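Local coordinates for transcriptional regulator (Mesorhizobium loti, PDB 3BHQ), which probably regulates transcription by binding DNA as a TetR-family factor with an N-terminal helix-turn-helix domain and an all-helical C-terminal domain, at residues 16-21 with 57-62; 33-38 with 48-53; 80-85 with 143-148. All blocks are in the same frame, centred on the assembly; numbering follows the deposited sequence.

Interaction 1: 16-21 with 57-62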
ATOM      1  N   GLU A  16     -25.332  12.818   9.022  1.00 21.59           N
ATOM      2  CA  GLU A  16     -24.688  14.117   9.294  1.00 23.03           C
ATOM      3  C   GLU A  16     -23.574  14.005  10.330  1.00 21.82           C
ATOM      4  O   GLU A  16     -22.516  14.622  10.192  1.00 21.46           O
ATOM      5  CB  GLU A  16     -25.720  15.165   9.708  1.00 24.36           C
ATOM      6  CG  GLU A  16     -26.648  15.574   8.555  1.00 26.56           C
ATOM      7  CD  GLU A  16     -27.851  16.403   8.952  1.00 27.15           C
ATOM      8  OE1 GLU A  16     -28.127  16.604  10.150  1.00 30.16           O
ATOM      9  OE2 GLU A  16     -28.553  16.842   8.019  1.00 39.28           O
ATOM     10  N   ILE A  17     -23.824  13.209  11.376  1.00 20.70           N
ATOM     11  CA  ILE A  17     -22.829  12.977  12.406  1.00 18.36           C
ATOM     12  C   ILE A  17     -21.587  12.257  11.816  1.00 18.69           C
ATOM     13  O   ILE A  17     -20.461  12.645  12.108  1.00 19.31           O
ATOM     14  CB  ILE A  17     -23.420  12.184  13.611  1.00 17.49           C
ATOM     15  CG1 ILE A  17     -24.478  13.026  14.312  1.00 18.22           C
ATOM     16  CG2 ILE A  17     -22.324  11.770  14.583  1.00 16.46           C
ATOM     17  CD1 ILE A  17     -25.388  12.212  15.263  1.00 19.77           C
ATOM     18  N   ILE A  18     -21.814  11.198  11.038  1.00 20.95           N
ATOM     19  CA  ILE A  18     -20.703  10.461  10.413  1.00 21.16           C
ATOM     20  C   ILE A  18     -19.915  11.362   9.441  1.00 20.62           C
ATOM     21  O   ILE A  18     -18.683  11.346   9.419  1.00 23.09           O
ATOM     22  CB  ILE A  18     -21.191   9.159   9.734  1.00 20.79           C
ATOM     23  CG1 ILE A  18     -21.666   8.164  10.794  1.00 21.85           C
ATOM     24  CG2 ILE A  18     -20.060   8.528   8.907  1.00 23.03           C
ATOM     25  CD1 ILE A  18     -22.540   7.045  10.258  1.00 25.77           C
ATOM     26  N   GLN A  19     -20.630  12.183   8.688  1.00 20.67           N
ATOM     27  CA  GLN A  19     -19.978  13.145   7.767  1.00 23.46           C
ATOM     28  C   GLN A  19     -19.062  14.112   8.553  1.00 20.76           C
ATOM     29  O   GLN A  19     -17.897  14.369   8.184  1.00 22.10           O
ATOM     30  CB  GLN A  19     -21.066  13.872   6.980  1.00 24.67           C
ATOM     31  CG  GLN A  19     -20.605  14.822   5.904  1.00 32.85           C
ATOM     32  CD  GLN A  19     -21.773  15.569   5.230  1.00 35.92           C
ATOM     33  OE1 GLN A  19     -22.955  15.175   5.323  1.00 50.09           O
ATOM     34  NE2 GLN A  19     -21.435  16.659   4.548  1.00 54.32           N
ATOM     35  N   ALA A  20     -19.602  14.685   9.644  1.00 21.51           N
ATOM     36  CA  ALA A  20     -18.834  15.561  10.507  1.00 21.08           C
ATOM     37  C   ALA A  20     -17.646  14.875  11.150  1.00 21.31           C
ATOM     38  O   ALA A  20     -16.553  15.417  11.218  1.00 21.13           O
ATOM     39  CB  ALA A  20     -19.752  16.170  11.603  1.00 21.08           C
ATOM     40  N   ALA A  21     -17.851  13.636  11.605  1.00 19.75           N
ATOM     41  CA  ALA A  21     -16.790  12.871  12.245  1.00 18.73           C
ATOM     42  C   ALA A  21     -15.670  12.568  11.258  1.00 18.28           C
ATOM     43  O   ALA A  21     -14.522  12.622  11.614  1.00 19.42           O
ATOM     44  CB  ALA A  21     -17.348  11.576  12.863  1.00 18.29           C
ATOM     45  N   GLU A  57     -14.145   5.897  19.623  1.00 21.03           N
ATOM     46  CA  GLU A  57     -13.609   4.713  18.934  1.00 20.62           C
ATOM     47  C   GLU A  57     -14.675   4.050  18.044  1.00 18.93           C
ATOM     48  O   GLU A  57     -14.397   3.667  16.905  1.00 19.97           O
ATOM     49  CB  GLU A  57     -13.064   3.694  19.955  1.00 21.11           C
ATOM     50  CG  GLU A  57     -12.543   2.391  19.373  1.00 22.35           C
ATOM     51  CD  GLU A  57     -11.780   1.543  20.385  1.00 22.89           C
ATOM     52  OE1 GLU A  57     -12.038   1.675  21.617  1.00 28.36           O
ATOM     53  OE2 GLU A  57     -10.963   0.730  19.936  1.00 22.51           O
ATOM     54  N   THR A  58     -15.856   3.868  18.606  1.00 19.76           N
ATOM     55  CA  THR A  58     -17.012   3.319  17.894  1.00 18.22           C
ATOM     56  C   THR A  58     -17.388   4.175  16.696  1.00 18.98           C
ATOM     57  O   THR A  58     -17.616   3.655  15.586  1.00 20.86           O
ATOM     58  CB  THR A  58     -18.188   3.098  18.867  1.00 20.88           C
ATOM     59  OG1 THR A  58     -17.774   2.248  19.949  1.00 21.58           O
ATOM     60  CG2 THR A  58     -19.402   2.480  18.142  1.00 18.95           C
ATOM     61  N   LEU A  59     -17.423   5.495  16.899  1.00 17.78           N
ATOM     62  CA  LEU A  59     -17.750   6.416  15.830  1.00 18.93           C
ATOM     63  C   LEU A  59     -16.714   6.342  14.682  1.00 19.74           C
ATOM     64  O   LEU A  59     -17.093   6.357  13.519  1.00 19.03           O
ATOM     65  CB  LEU A  59     -17.862   7.832  16.395  1.00 19.56           C
ATOM     66  CG  LEU A  59     -18.211   8.970  15.422  1.00 20.65           C
ATOM     67  CD1 LEU A  59     -19.366   8.673  14.462  1.00 19.64           C
ATOM     68  CD2 LEU A  59     -18.501  10.296  16.172  1.00 22.26           C
ATOM     69  N   PHE A  60     -15.434   6.208  15.022  1.00 19.76           N
ATOM     70  CA  PHE A  60     -14.367   6.071  13.999  1.00 18.57           C
ATOM     71  C   PHE A  60     -14.629   4.792  13.161  1.00 20.30           C
ATOM     72  O   PHE A  60     -14.468   4.783  11.936  1.00 22.06           O
ATOM     73  CB  PHE A  60     -12.989   6.022  14.667  1.00 21.15           C
ATOM     74  CG  PHE A  60     -11.799   6.423  13.795  1.00 20.67           C
ATOM     75  CD1 PHE A  60     -11.880   6.627  12.410  1.00 24.37           C
ATOM     76  CD2 PHE A  60     -10.542   6.529  14.399  1.00 21.41           C
ATOM     77  CE1 PHE A  60     -10.735   6.999  11.682  1.00 25.61           C
ATOM     78  CE2 PHE A  60      -9.400   6.879  13.658  1.00 25.19           C
ATOM     79  CZ  PHE A  60      -9.510   7.123  12.331  1.00 24.35           C
ATOM     80  N   GLY A  61     -15.070   3.718  13.818  1.00 20.23           N
ATOM     81  CA  GLY A  61     -15.407   2.502  13.106  1.00 19.01           C
ATOM     82  C   GLY A  61     -16.537   2.702  12.105  1.00 19.54           C
ATOM     83  O   GLY A  61     -16.477   2.211  10.974  1.00 19.47           O
ATOM     84  N   GLU A  62     -17.573   3.442  12.504  1.00 19.92           N
ATOM     85  CA  GLU A  62     -18.667   3.788  11.582  1.00 17.18           C
ATOM     86  C   GLU A  62     -18.221   4.679  10.406  1.00 19.60           C
ATOM     87  O   GLU A  62     -18.779   4.573   9.313  1.00 19.42           O
ATOM     88  CB  GLU A  62     -19.837   4.415  12.351  1.00 18.30           C
ATOM     89  CG  GLU A  62     -20.527   3.402  13.211  1.00 17.98           C
ATOM     90  CD  GLU A  62     -21.343   2.396  12.390  1.00 22.67           C
ATOM     91  OE1 GLU A  62     -22.103   2.781  11.468  1.00 27.40           O
ATOM     92  OE2 GLU A  62     -21.263   1.231  12.696  1.00 24.37           O
TER
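Ala21 and Leu59 form the heart of this contact, which is a worked case of apolar packing of a leucine on an alanine between crossing helices. The short segments pass each other at 96°, with their axes 9.7 Å apart at closest approach. Leu59 reaches across because its CG lies anti to the backbone N (chi1 -180°), and its fork then settles on the methyl of Ala21: Leu59 CD2 is 3.7 Å from Ala21 CB, and Leu59 CD1 is 3.9 Å from the same carbon. Leu59 CD1 also meets two isoleucine branches, Ile17 CG2 at 4.3 Å and, more loosely, Ile18 CG1.

A second, looser set of contacts joins Ile18 to Glu62. Ile18 CG2 approaches Glu62 O at 4.2 Å, while Ile18 CD1 lies 4.3 Å from Glu62 CB, so the glutamate takes part through its root. No hydrogen bond joins the two segments.

Helix 9-28 opens the DNA-binding domain, and helix 56-83 leads out of it toward the C-terminal domain. Phe53 of helix 46-53 touches Ile17, Ile18 and Leu59, and Ile38 of helix 35-42 packs on Ala21 and Leu59, so that all four helices converge here.

Interaction 2: 33-38 with 48-53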
ATOM      1  N   THR A  33      -9.666  15.469  18.169  1.00 26.23           N
ATOM      2  CA  THR A  33     -11.102  15.787  18.165  1.00 25.86           C
ATOM      3  C   THR A  33     -11.798  15.059  19.296  1.00 27.09           C
ATOM      4  O   THR A  33     -11.174  14.339  20.078  1.00 27.12           O
ATOM      5  CB  THR A  33     -11.755  15.542  16.768  1.00 27.08           C
ATOM      6  OG1 THR A  33     -13.080  16.115  16.741  1.00 27.72           O
ATOM      7  CG2 THR A  33     -11.830  14.065  16.421  1.00 22.07           C
ATOM      8  N   SER A  34     -13.094  15.312  19.415  1.00 26.71           N
ATOM      9  CA  SER A  34     -13.880  14.752  20.481  1.00 26.76           C
ATOM     10  C   SER A  34     -15.331  14.594  20.083  1.00 23.30           C
ATOM     11  O   SER A  34     -15.798  15.175  19.097  1.00 24.13           O
ATOM     12  CB  SER A  34     -13.815  15.674  21.704  1.00 28.62           C
ATOM     13  OG  SER A  34     -14.380  16.939  21.413  1.00 27.60           O
HETATM   14  N   MSE A  35     -16.041  13.812  20.875  1.00 25.10           N
HETATM   15  CA  MSE A  35     -17.486  13.614  20.657  1.00 23.31           C
HETATM   16  C   MSE A  35     -18.221  14.946  20.701  1.00 24.70           C
HETATM   17  O   MSE A  35     -19.121  15.192  19.890  1.00 22.60           O
HETATM   18  CB  MSE A  35     -18.052  12.665  21.711  1.00 23.74           C
HETATM   19  CG  MSE A  35     -17.504  11.246  21.608  1.00 24.60           C
HETATM   20 SE   MSE A  35     -18.327  10.234  20.168  0.75 23.49          SE
HETATM   21  CE  MSE A  35     -19.882   9.644  21.170  1.00 23.97           C
ATOM     22  N   GLU A  36     -17.806  15.813  21.619  1.00 25.03           N
ATOM     23  CA  GLU A  36     -18.425  17.120  21.805  1.00 25.52           C
ATOM     24  C   GLU A  36     -18.198  18.024  20.587  1.00 23.52           C
ATOM     25  O   GLU A  36     -19.138  18.653  20.084  1.00 24.10           O
ATOM     26  CB  GLU A  36     -17.922  17.779  23.116  1.00 26.67           C
ATOM     27  CG  GLU A  36     -18.328  17.021  24.433  1.00 38.06           C
ATOM     28  CD  GLU A  36     -17.570  15.694  24.735  1.00 44.09           C
ATOM     29  OE1 GLU A  36     -16.511  15.402  24.111  1.00 36.12           O
ATOM     30  OE2 GLU A  36     -18.054  14.930  25.605  1.00 41.10           O
ATOM     31  N   GLU A  37     -16.969  18.057  20.074  1.00 22.88           N
ATOM     32  CA  GLU A  37     -16.653  18.846  18.881  1.00 24.33           C
ATOM     33  C   GLU A  37     -17.366  18.326  17.620  1.00 21.91           C
ATOM     34  O   GLU A  37     -17.827  19.106  16.782  1.00 22.24           O
ATOM     35  CB  GLU A  37     -15.130  18.913  18.666  1.00 27.80           C
ATOM     36  CG  GLU A  37     -14.444  19.744  19.768  1.00 31.49           C
ATOM     37  CD  GLU A  37     -12.947  19.541  19.835  1.00 31.67           C
ATOM     38  OE1 GLU A  37     -12.522  18.427  20.194  1.00 38.34           O
ATOM     39  OE2 GLU A  37     -12.199  20.508  19.586  1.00 38.08           O
ATOM     40  N   ILE A  38     -17.441  16.996  17.483  1.00 20.58           N
ATOM     41  CA  ILE A  38     -18.148  16.373  16.367  1.00 20.28           C
ATOM     42  C   ILE A  38     -19.645  16.697  16.424  1.00 19.08           C
ATOM     43  O   ILE A  38     -20.253  17.038  15.396  1.00 20.27           O
ATOM     44  CB  ILE A  38     -17.892  14.840  16.311  1.00 19.18           C
ATOM     45  CG1 ILE A  38     -16.422  14.597  15.902  1.00 21.97           C
ATOM     46  CG2 ILE A  38     -18.821  14.155  15.286  1.00 20.12           C
ATOM     47  CD1 ILE A  38     -15.912  13.204  16.189  1.00 20.57           C
ATOM     48  N   THR A  48     -27.389  12.977  21.744  1.00 19.46           N
ATOM     49  CA  THR A  48     -27.637  12.157  20.548  1.00 19.07           C
ATOM     50  C   THR A  48     -26.390  11.435  20.058  1.00 20.33           C
ATOM     51  O   THR A  48     -26.447  10.238  19.762  1.00 18.67           O
ATOM     52  CB  THR A  48     -28.216  13.009  19.422  1.00 17.15           C
ATOM     53  OG1 THR A  48     -29.473  13.513  19.840  1.00 21.73           O
ATOM     54  CG2 THR A  48     -28.311  12.206  18.113  1.00 23.87           C
ATOM     55  N   VAL A  49     -25.248  12.124  19.990  1.00 17.78           N
ATOM     56  CA  VAL A  49     -24.005  11.483  19.530  1.00 17.56           C
ATOM     57  C   VAL A  49     -23.597  10.304  20.456  1.00 18.21           C
ATOM     58  O   VAL A  49     -23.320   9.204  19.977  1.00 17.71           O
ATOM     59  CB  VAL A  49     -22.871  12.525  19.304  1.00 17.89           C
ATOM     60  CG1 VAL A  49     -21.614  11.846  18.787  1.00 19.24           C
ATOM     61  CG2 VAL A  49     -23.341  13.603  18.321  1.00 20.01           C
ATOM     62  N   TYR A  50     -23.675  10.490  21.778  1.00 19.00           N
ATOM     63  CA  TYR A  50     -23.386   9.396  22.725  1.00 18.88           C
ATOM     64  C   TYR A  50     -24.395   8.247  22.653  1.00 19.25           C
ATOM     65  O   TYR A  50     -23.999   7.074  22.691  1.00 19.21           O
ATOM     66  CB  TYR A  50     -23.221   9.915  24.168  1.00 20.04           C
ATOM     67  CG  TYR A  50     -21.845  10.514  24.432  1.00 21.06           C
ATOM     68  CD1 TYR A  50     -20.739   9.703  24.672  1.00 29.50           C
ATOM     69  CD2 TYR A  50     -21.659  11.893  24.453  1.00 21.86           C
ATOM     70  CE1 TYR A  50     -19.475  10.256  24.929  1.00 28.77           C
ATOM     71  CE2 TYR A  50     -20.394  12.459  24.675  1.00 27.73           C
ATOM     72  CZ  TYR A  50     -19.323  11.643  24.934  1.00 30.68           C
ATOM     73  OH  TYR A  50     -18.107  12.228  25.202  1.00 31.37           O
ATOM     74  N   LYS A  51     -25.675   8.587  22.524  1.00 19.33           N
ATOM     75  CA  LYS A  51     -26.727   7.567  22.462  1.00 19.72           C
ATOM     76  C   LYS A  51     -26.572   6.671  21.227  1.00 19.72           C
ATOM     77  O   LYS A  51     -26.777   5.439  21.286  1.00 19.38           O
ATOM     78  CB  LYS A  51     -28.125   8.210  22.512  1.00 19.50           C
ATOM     79  CG  LYS A  51     -28.499   8.728  23.901  1.00 20.53           C
ATOM     80  CD  LYS A  51     -29.596   9.801  23.892  1.00 22.10           C
ATOM     81  CE  LYS A  51     -30.957   9.302  23.448  1.00 22.67           C
ATOM     82  NZ  LYS A  51     -31.989  10.369  23.611  1.00 17.16           N
ATOM     83  N   HIS A  52     -26.214   7.295  20.108  1.00 19.58           N
ATOM     84  CA  HIS A  52     -26.151   6.589  18.815  1.00 20.36           C
ATOM     85  C   HIS A  52     -24.805   6.007  18.459  1.00 19.86           C
ATOM     86  O   HIS A  52     -24.743   5.032  17.686  1.00 19.50           O
ATOM     87  CB  HIS A  52     -26.622   7.521  17.692  1.00 20.37           C
ATOM     88  CG  HIS A  52     -28.062   7.883  17.781  1.00 22.78           C
ATOM     89  ND1 HIS A  52     -28.752   8.440  16.722  1.00 26.96           N
ATOM     90  CD2 HIS A  52     -28.974   7.696  18.772  1.00 24.92           C
ATOM     91  CE1 HIS A  52     -30.015   8.632  17.082  1.00 31.60           C
ATOM     92  NE2 HIS A  52     -30.176   8.194  18.320  1.00 26.72           N
ATOM     93  N   PHE A  53     -23.713   6.533  19.015  1.00 18.00           N
ATOM     94  CA  PHE A  53     -22.378   6.085  18.680  1.00 17.95           C
ATOM     95  C   PHE A  53     -21.471   5.698  19.842  1.00 19.57           C
ATOM     96  O   PHE A  53     -20.340   5.272  19.570  1.00 20.63           O
ATOM     97  CB  PHE A  53     -21.698   7.113  17.772  1.00 17.72           C
ATOM     98  CG  PHE A  53     -22.407   7.282  16.453  1.00 17.97           C
ATOM     99  CD1 PHE A  53     -22.261   6.312  15.472  1.00 21.97           C
ATOM    100  CD2 PHE A  53     -23.254   8.338  16.213  1.00 22.59           C
ATOM    101  CE1 PHE A  53     -22.935   6.414  14.244  1.00 19.84           C
ATOM    102  CE2 PHE A  53     -23.952   8.447  14.985  1.00 23.29           C
ATOM    103  CZ  PHE A  53     -23.772   7.489  13.999  1.00 23.67           C
TER
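Met35, present as selenomethionine, packs on one face of the Tyr50 ring, and each of its side-chain atoms finds a partner. CB lies 3.5 Å from Tyr50 OH. From there CG passes Tyr50 CZ at 3.8 Å. The chain bends at chi2 (-78°), which places SE beside Val49, 3.9 Å from its CG1, and within an oblique Met-aromatic contact with the ring. The terminal CE lies over the ring face, shifted toward the rim, 3.6 Å from Tyr50 CD1; the line from the ring centre to CE stands 21° off the ring normal, a CH-pi arrangement. The same methyl also rests on Val49, 3.7 Å from its carbonyl O.

At the ring edge, Tyr50 OH donates to Glu36 OE2 over 2.7 Å, meeting the carboxylate on its syn side but 35° out of its plane. A phenylalanine at Tyr50 would lack the hydroxyl and would probably leave Glu36 OE2 without its tyrosine donor and Met35 CB without its closest contact on that side chain.

Lys46 forms a salt bridge with the same oxygen. Helices 35-42 and 46-53 of the predicted helix-turn-helix are thus joined by an apolar contact across a ring face and a polar clasp at its edge, in which the lysine's charge would be expected to keep Glu36 ionised.

Interaction 3: 80-85 with 143-148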
ATOM      1  N   THR A  80     -20.393  -1.986 -13.607  1.00 28.16           N
ATOM      2  CA  THR A  80     -21.617  -2.192 -14.412  1.00 28.57           C
ATOM      3  C   THR A  80     -21.458  -1.565 -15.804  1.00 28.66           C
ATOM      4  O   THR A  80     -21.832  -2.194 -16.790  1.00 30.51           O
ATOM      5  CB  THR A  80     -22.885  -1.637 -13.733  1.00 29.68           C
ATOM      6  OG1 THR A  80     -23.103  -2.344 -12.506  1.00 35.14           O
ATOM      7  CG2 THR A  80     -24.123  -1.829 -14.636  1.00 30.20           C
ATOM      8  N   LEU A  81     -20.901  -0.355 -15.884  1.00 26.64           N
ATOM      9  CA  LEU A  81     -20.655   0.286 -17.196  1.00 24.57           C
ATOM     10  C   LEU A  81     -19.756  -0.572 -18.069  1.00 23.95           C
ATOM     11  O   LEU A  81     -20.083  -0.769 -19.234  1.00 23.21           O
ATOM     12  CB  LEU A  81     -20.053   1.680 -17.059  1.00 25.39           C
ATOM     13  CG  LEU A  81     -20.971   2.744 -16.453  1.00 27.75           C
ATOM     14  CD1 LEU A  81     -20.182   4.011 -16.124  1.00 33.66           C
ATOM     15  CD2 LEU A  81     -22.149   3.046 -17.378  1.00 28.38           C
ATOM     16  N   LEU A  82     -18.669  -1.141 -17.502  1.00 24.04           N
ATOM     17  CA  LEU A  82     -17.751  -2.027 -18.274  1.00 25.09           C
ATOM     18  C   LEU A  82     -18.500  -3.216 -18.870  1.00 22.71           C
ATOM     19  O   LEU A  82     -18.208  -3.643 -19.997  1.00 23.09           O
ATOM     20  CB  LEU A  82     -16.593  -2.555 -17.425  1.00 23.96           C
ATOM     21  CG  LEU A  82     -15.658  -3.601 -18.064  1.00 24.21           C
ATOM     22  CD1 LEU A  82     -15.108  -3.103 -19.410  1.00 22.19           C
ATOM     23  CD2 LEU A  82     -14.519  -4.034 -17.147  1.00 24.49           C
ATOM     24  N   SER A  83     -19.454  -3.752 -18.116  1.00 25.63           N
ATOM     25  CA  SER A  83     -20.305  -4.847 -18.603  1.00 25.81           C
ATOM     26  C   SER A  83     -21.169  -4.442 -19.818  1.00 26.03           C
ATOM     27  O   SER A  83     -21.658  -5.291 -20.528  1.00 28.04           O
ATOM     28  CB  SER A  83     -21.194  -5.391 -17.477  1.00 26.33           C
ATOM     29  OG  SER A  83     -22.289  -4.531 -17.219  1.00 33.43           O
ATOM     30  N   GLU A  84     -21.383  -3.140 -20.022  1.00 26.31           N
ATOM     31  CA  GLU A  84     -22.150  -2.615 -21.172  1.00 24.97           C
ATOM     32  C   GLU A  84     -21.258  -2.196 -22.365  1.00 23.05           C
ATOM     33  O   GLU A  84     -21.787  -1.779 -23.403  1.00 24.34           O
ATOM     34  CB  GLU A  84     -23.045  -1.452 -20.686  1.00 25.94           C
ATOM     35  CG  GLU A  84     -24.081  -1.923 -19.607  1.00 34.47           C
ATOM     36  CD  GLU A  84     -24.810  -0.808 -18.857  1.00 34.61           C
ATOM     37  OE1 GLU A  84     -24.412   0.379 -18.941  1.00 43.96           O
ATOM     38  OE2 GLU A  84     -25.790  -1.136 -18.142  1.00 48.61           O
ATOM     39  N   ALA A  85     -19.935  -2.328 -22.255  1.00 19.31           N
ATOM     40  CA  ALA A  85     -19.033  -1.947 -23.341  1.00 17.09           C
ATOM     41  C   ALA A  85     -18.958  -3.050 -24.379  1.00 18.25           C
ATOM     42  O   ALA A  85     -18.967  -4.246 -24.041  1.00 18.11           O
ATOM     43  CB  ALA A  85     -17.645  -1.633 -22.816  1.00 16.39           C
ATOM     44  N   SER A 143     -16.641 -10.418  -9.953  1.00 22.25           N
ATOM     45  CA  SER A 143     -17.972 -10.796 -10.441  1.00 24.80           C
ATOM     46  C   SER A 143     -18.178 -10.270 -11.862  1.00 23.21           C
ATOM     47  O   SER A 143     -18.648 -11.002 -12.739  1.00 23.87           O
ATOM     48  CB  SER A 143     -19.074 -10.308  -9.492  1.00 24.03           C
ATOM     49  OG  SER A 143     -20.330 -10.736  -9.963  1.00 33.64           O
ATOM     50  N   CYS A 144     -17.756  -9.027 -12.101  1.00 23.86           N
ATOM     51  CA  CYS A 144     -17.797  -8.428 -13.447  1.00 21.80           C
ATOM     52  C   CYS A 144     -16.939  -9.212 -14.469  1.00 23.46           C
ATOM     53  O   CYS A 144     -17.393  -9.512 -15.578  1.00 22.82           O
ATOM     54  CB  CYS A 144     -17.399  -6.951 -13.383  1.00 25.08           C
ATOM     55  SG  CYS A 144     -17.036  -6.183 -14.935  1.00 25.82           S
ATOM     56  N   PHE A 145     -15.707  -9.549 -14.094  1.00 20.56           N
ATOM     57  CA  PHE A 145     -14.822 -10.316 -14.980  1.00 19.76           C
ATOM     58  C   PHE A 145     -15.330 -11.738 -15.282  1.00 22.18           C
ATOM     59  O   PHE A 145     -15.096 -12.257 -16.388  1.00 21.83           O
ATOM     60  CB  PHE A 145     -13.406 -10.426 -14.404  1.00 19.47           C
ATOM     61  CG  PHE A 145     -12.601  -9.154 -14.402  1.00 20.27           C
ATOM     62  CD1 PHE A 145     -12.998  -7.964 -15.062  1.00 20.56           C
ATOM     63  CD2 PHE A 145     -11.348  -9.192 -13.804  1.00 18.42           C
ATOM     64  CE1 PHE A 145     -12.163  -6.817 -15.041  1.00 21.79           C
ATOM     65  CE2 PHE A 145     -10.502  -8.056 -13.813  1.00 22.02           C
ATOM     66  CZ  PHE A 145     -10.910  -6.891 -14.409  1.00 19.41           C
ATOM     67  N   GLN A 146     -15.986 -12.358 -14.304  1.00 21.48           N
ATOM     68  CA  GLN A 146     -16.560 -13.706 -14.501  1.00 22.99           C
ATOM     69  C   GLN A 146     -17.631 -13.666 -15.572  1.00 24.78           C
ATOM     70  O   GLN A 146     -17.666 -14.543 -16.458  1.00 24.31           O
ATOM     71  CB  GLN A 146     -17.152 -14.273 -13.207  1.00 23.11           C
ATOM     72  CG  GLN A 146     -17.705 -15.724 -13.333  1.00 24.52           C
ATOM     73  CD  GLN A 146     -16.643 -16.703 -13.782  1.00 35.53           C
ATOM     74  OE1 GLN A 146     -15.728 -17.037 -13.021  1.00 42.13           O
ATOM     75  NE2 GLN A 146     -16.764 -17.183 -15.026  1.00 38.50           N
ATOM     76  N   LYS A 147     -18.505 -12.665 -15.482  1.00 24.28           N
ATOM     77  CA  LYS A 147     -19.564 -12.458 -16.482  1.00 27.65           C
ATOM     78  C   LYS A 147     -18.966 -12.153 -17.855  1.00 26.03           C
ATOM     79  O   LYS A 147     -19.411 -12.702 -18.860  1.00 25.65           O
ATOM     80  CB  LYS A 147     -20.549 -11.380 -16.032  1.00 28.56           C
ATOM     81  CG  LYS A 147     -21.331 -11.789 -14.784  1.00 30.52           C
ATOM     82  CD  LYS A 147     -22.161 -10.650 -14.202  1.00 32.67           C
ATOM     83  CE  LYS A 147     -22.648 -10.998 -12.794  1.00 37.04           C
ATOM     84  NZ  LYS A 147     -23.309  -9.847 -12.124  1.00 50.06           N
ATOM     85  N   LEU A 148     -17.924 -11.319 -17.901  1.00 23.52           N
ATOM     86  CA  LEU A 148     -17.230 -11.033 -19.167  1.00 22.86           C
ATOM     87  C   LEU A 148     -16.553 -12.287 -19.738  1.00 21.99           C
ATOM     88  O   LEU A 148     -16.496 -12.450 -20.953  1.00 23.55           O
ATOM     89  CB  LEU A 148     -16.201  -9.900 -19.012  1.00 23.18           C
ATOM     90  CG  LEU A 148     -16.786  -8.509 -18.762  1.00 21.85           C
ATOM     91  CD1 LEU A 148     -15.695  -7.556 -18.342  1.00 19.16           C
ATOM     92  CD2 LEU A 148     -17.537  -7.992 -20.006  1.00 21.49           C
TER
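Ser83, which lies against Leu148 across the contact, sits beside a backbone bond from Glu84 N to Leu81 O, 2.8 Å long. Ala85 N repeats the pattern with Leu82 O at 3.1 Å, so successive amides reach three residues back. The carbonyl O of Ser83 has a further partner in Arg151, whose NH1 comes from just beyond helix 123-150 and ties this part of the chain to the end of that helix.

Between the segments themselves the contact is apolar and centres on one methyl. Leu82 has CG anti to the backbone N (chi1 174°), which sets CG on the side of helix 123-150. From there its CD2 meets three side chains. Cys144 offers its sulfur, with SG 4.0 Å from Leu82 CD2. Leu148 brings CD1 to 3.9 Å from the same methyl, and the two leucine side chains cross at about a right angle.

The setting is the all-helical C-terminal part of a TetR-family fold, in which the long helix 56-83 runs from the DNA-binding domain to pack here on helix 123-150. Around this junction, Leu92 and Leu95 of helix 88-103 touch Leu82, while Met88 of that helix touches Leu148.

Phe145 joins from the edge of its ring: CE1 is 4.2 Å from Leu82 CD2, and the methyl lies near the ring plane, not over a face. The same ring meets that of Phe202 on helix 188-206, their planes turned about 40° from each other. The other methyl of Leu148 meets backbone: its CD2 lies 4.4 Å from Ser83 CA. The nearest pair of CA atoms across the two segments, Ser83 and Cys144, is 6.8 Å apart.

Overall arrangement
Along the chain, interaction 2 falls within the span bracketed by interaction 1, and interaction 3 follows both. The first two form one continuous cluster in the DNA-binding domain: their centres are 8 Å apart, and they touch directly, as where Thr58 CB meets Phe53 O. Interaction 3 lies on the opposite side of the chain's centre, its own centre about 33 Å from that of interaction 1 and 41 Å from that of interaction 2. Helix 56-83 spans the gap, lending one end to interaction 1 and the other to interaction 3. Such a shared helix is consistent with communication between the two domains, as in other TetR-family regulators.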